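Local coordinates for 3-keto-5-aminohexanoate cleavage protein (PDB 3E02) that binds zinc and probably cleaves 3-keto-5-aminohexanoate or a related beta-keto acid, as a TIM-barrel member of the beta-keto acid cleavage family, at residues Glu37-Ala40 / Ala41-Gly45; Asn273-Gln276 / Val277-Ile280. All coordinates share one frame; numbering follows the deposited sequence.

Contact 1: Glu37-Ala40 / Ala41-Gly45; sequences EGVA and AAEAG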
# COMPACT_ATOMS: atom_id res chain seq x y z
N GLU A 37 -0.44 3.76 40.29
CA GLU A 37 -0.76 3.95 38.86
C GLU A 37 -1.07 2.65 38.12
O GLU A 37 -2.03 2.61 37.33
CB GLU A 37 0.37 4.73 38.18
CG GLU A 37 0.27 6.20 38.48
CD GLU A 37 -0.85 6.84 37.67
OE1 GLU A 37 -0.71 6.93 36.43
OE2 GLU A 37 -1.89 7.20 38.27
N GLY A 38 -0.29 1.61 38.39
CA GLY A 38 -0.50 0.29 37.79
C GLY A 38 -1.85 -0.28 38.18
O GLY A 38 -2.59 -0.77 37.31
N VAL A 39 -2.20 -0.18 39.47
CA VAL A 39 -3.49 -0.64 39.98
C VAL A 39 -4.65 0.14 39.34
O VAL A 39 -5.61 -0.48 38.88
CB VAL A 39 -3.57 -0.59 41.53
CG1 VAL A 39 -4.98 -0.97 42.03
CG2 VAL A 39 -2.52 -1.56 42.14
N ALA A 40 -4.53 1.46 39.28
CA ALA A 40 -5.56 2.32 38.65
C ALA A 40 -5.76 1.98 37.17
O ALA A 40 -6.90 1.88 36.71
CB ALA A 40 -5.22 3.81 38.82
N ALA A 41 -4.65 1.78 36.46
CA ALA A 41 -4.67 1.39 35.04
C ALA A 41 -5.35 0.02 34.84
O ALA A 41 -6.18 -0.14 33.94
CB ALA A 41 -3.26 1.39 34.46
N ALA A 42 -5.00 -0.95 35.70
CA ALA A 42 -5.60 -2.29 35.66
C ALA A 42 -7.10 -2.21 35.96
O ALA A 42 -7.91 -2.78 35.23
CB ALA A 42 -4.89 -3.25 36.63
N GLU A 43 -7.47 -1.46 36.99
CA GLU A 43 -8.89 -1.27 37.33
C GLU A 43 -9.71 -0.54 36.24
O GLU A 43 -10.91 -0.80 36.11
CB GLU A 43 -9.05 -0.63 38.70
CG GLU A 43 -8.62 -1.63 39.79
CD GLU A 43 -8.57 -1.07 41.18
OE1 GLU A 43 -8.76 0.15 41.37
OE2 GLU A 43 -8.31 -1.90 42.09
N ALA A 44 -9.05 0.31 35.44
CA ALA A 44 -9.69 0.97 34.29
C ALA A 44 -9.86 0.03 33.08
O ALA A 44 -10.59 0.38 32.16
CB ALA A 44 -8.91 2.22 33.88
N GLY A 45 -9.16 -1.11 33.07
CA GLY A 45 -9.25 -2.10 32.00
C GLY A 45 -7.94 -2.64 31.43
O GLY A 45 -7.99 -3.49 30.55

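Contact 2: Asn273-Gln276 / Val277-Ile280; sequences NAEQ and VRKI. With EDO (1,2-ethanediol), chain L.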
# COMPACT_ATOMS: atom_id res chain seq x y z
N ASN A 273 -2.35 7.47 34.31
CA ASN A 273 -2.41 6.43 33.29
C ASN A 273 -3.85 5.98 33.05
O ASN A 273 -4.24 5.72 31.91
CB ASN A 273 -1.56 5.22 33.70
CG ASN A 273 -0.10 5.40 33.34
OD1 ASN A 273 0.28 5.22 32.20
ND2 ASN A 273 0.72 5.72 34.33
N ALA A 274 -4.63 5.91 34.14
CA ALA A 274 -6.05 5.52 34.09
C ALA A 274 -6.87 6.36 33.13
O ALA A 274 -7.78 5.83 32.52
CB ALA A 274 -6.67 5.54 35.48
N GLU A 275 -6.56 7.65 32.98
CA GLU A 275 -7.28 8.50 32.01
C GLU A 275 -7.19 7.98 30.58
O GLU A 275 -8.19 7.94 29.87
CB GLU A 275 -6.81 9.94 32.04
CG GLU A 275 -7.19 10.67 33.28
CD GLU A 275 -6.85 12.15 33.20
OE1 GLU A 275 -5.70 12.48 32.85
OE2 GLU A 275 -7.74 12.98 33.48
N GLN A 276 -5.98 7.60 30.18
CA GLN A 276 -5.75 7.07 28.83
C GLN A 276 -6.39 5.70 28.64
O GLN A 276 -6.95 5.43 27.58
CB GLN A 276 -4.26 7.01 28.52
CG GLN A 276 -3.61 8.42 28.44
CD GLN A 276 -2.09 8.34 28.27
OE1 GLN A 276 -1.53 7.26 28.33
NE2 GLN A 276 -1.44 9.48 28.05
N VAL A 277 -6.30 4.84 29.66
CA VAL A 277 -6.92 3.50 29.60
C VAL A 277 -8.44 3.67 29.45
O VAL A 277 -9.05 3.06 28.56
CB VAL A 277 -6.55 2.62 30.84
CG1 VAL A 277 -7.31 1.25 30.81
CG2 VAL A 277 -5.03 2.39 30.90
N ARG A 278 -9.02 4.55 30.27
CA ARG A 278 -10.46 4.82 30.18
C ARG A 278 -10.85 5.33 28.80
O ARG A 278 -11.86 4.86 28.23
CB ARG A 278 -10.93 5.81 31.26
CG ARG A 278 -11.02 5.17 32.65
CD ARG A 278 -11.84 5.99 33.59
NE ARG A 278 -11.24 7.28 33.90
CZ ARG A 278 -10.28 7.49 34.82
NH1 ARG A 278 -9.78 6.52 35.57
NH2 ARG A 278 -9.83 8.73 35.00
N LYS A 279 -10.04 6.23 28.23
CA LYS A 279 -10.34 6.79 26.90
C LYS A 279 -10.34 5.74 25.79
O LYS A 279 -11.31 5.67 25.02
CB LYS A 279 -9.41 7.96 26.53
CG LYS A 279 -9.65 8.48 25.11
CD LYS A 279 -8.92 9.77 24.81
CE LYS A 279 -9.59 10.97 25.41
NZ LYS A 279 -9.07 12.26 24.88
N ILE A 280 -9.28 4.95 25.69
CA ILE A 280 -9.21 3.93 24.64
C ILE A 280 -10.32 2.89 24.82
O ILE A 280 -10.90 2.44 23.83
CB ILE A 280 -7.80 3.30 24.44
CG1 ILE A 280 -7.75 2.49 23.12
CG2 ILE A 280 -7.35 2.50 25.68
CD1 ILE A 280 -8.24 3.28 21.85
C1 EDO L . -11.54 10.89 32.02
O1 EDO L . -11.16 11.26 33.36
C2 EDO L . -10.96 9.52 31.68
O2 EDO L . -10.38 9.39 30.38

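Contact 1: Glu37-Ala40 / Ala41-Gly45
Val-39 and Glu-43, one helical turn apart, lie side by side and point the same way. The CG1 methyl of Val-39 meets the carboxylate end of Glu-43, 3.5 Å from OE2. Two torsions bring them together: Val-39 carries CG1 anti to its own N (chi1 175°), while Glu-43 sets CG anti to its carbonyl carbon and then runs extended (chi2 173°). On its way out the Glu-43 chain brushes the backbone, CG standing 3.3 Å from Val-39 O. That same oxygen accepts the bond from Glu-43 N at 2.8 Å, one of four i to i+4 bonds between 37-40 and 41-45. The last of them, Ala-44 N to Ala-40 O, is the most bent, at 139°. CB of Ala-44 rests 3.5 Å from Ala-40 O. Beyond the segments, Val-39 packs on Leu-75 and Arg-78 of helix 72-78. Glu-37 turns its carboxylate to Asn-273 N and Ser-272 OG. Gly-45, with positive phi and two bonds back into the last turn, one of them from its N to Ala-42 O, ends the helix in a Schellman motif, within the beta-alpha-beta unit of strand 10-13, helix 31-44 and strand 48-54, which carries the zinc ligands His-50 and His-52, in a TIM barrel.

Contact 2: Asn273-Gln276 / Val277-Ile280
The guanidinium of Arg-278 folds back over the preceding turn, one face set above the backbone of Ala-274 and Glu-275. Ala-274 O lies 3.6 Å from its plane, displaced toward the rim, with Glu-275 N also on that face. At the edge, in the plane, sits O1 of a 1,2-ethanediol, probably from the crystallisation liquor, which takes a weak but straight bond from Arg-278 NH2 (3.3 Å, 175°). The other hydroxyl, O2, donates to Glu-275 O at 2.7 Å, and the diol thus links the arginine to the helix backbone. A bend at chi3 (-66°) turns the arginine back, bringing Arg-278 NH1 to 3.3 Å from CB of Ala-274. Glu-275 and Arg-278 cross obliquely, with CG of the glutamate 3.7 Å from NH2 of the arginine and the two flat groups 63° apart. Their charged ends are not in contact: Glu-275 OE2 stays 5.0 Å from Arg-278 NH2, and Glu-275 OE1 is bonded to Thr-271 N.

Helix 273-286 packs against helix 31-44 and strand 10-13 on the outside of the TIM barrel, Val-277 touching Ile-10 and Cys-12 of that strand and Ile-280 reaching both Ile-10 and helix 240-249. CG2 of Val-277 stands 3.6 Å from Asn-273 O. Four i to i+4 backbone bonds join 273-276 to 277-280, the last from Ile-280 N to Gln-276 O. The buried amide of Asn-273 is held at both ends, OD1 by Leu-258 N and ND2 by Val-14 O, while Gln-276 gives NE2 to the carbonyls of Ser-261 and Tyr-263; the chain of Lys-279 runs off from the preceding turn, and its NZ bonds to Ser-264 O and to Glu-286 O of the second subunit.

In the fold
Contacts 1 and 2 are short runs of two neighbouring barrel helices, 31-44 and 273-286, with centres about 9 Å apart. They meet directly, CG1 of Val-277 packing on CB of Ala-44 at 3.6 Å. Contact 2 is the more buried, its amides and aliphatic chains engaging loops, strand 10-13 and helix 240-249. Contact 1 is partly buried; Ala-40, Ala-41 and Ala-44 touch helix 273-286, and their small size probably allows the close approach. Each has an exposed charged residue, Glu-43 in one and Arg-278 in the other. Only contact 2 reaches another subunit, through Lys-279.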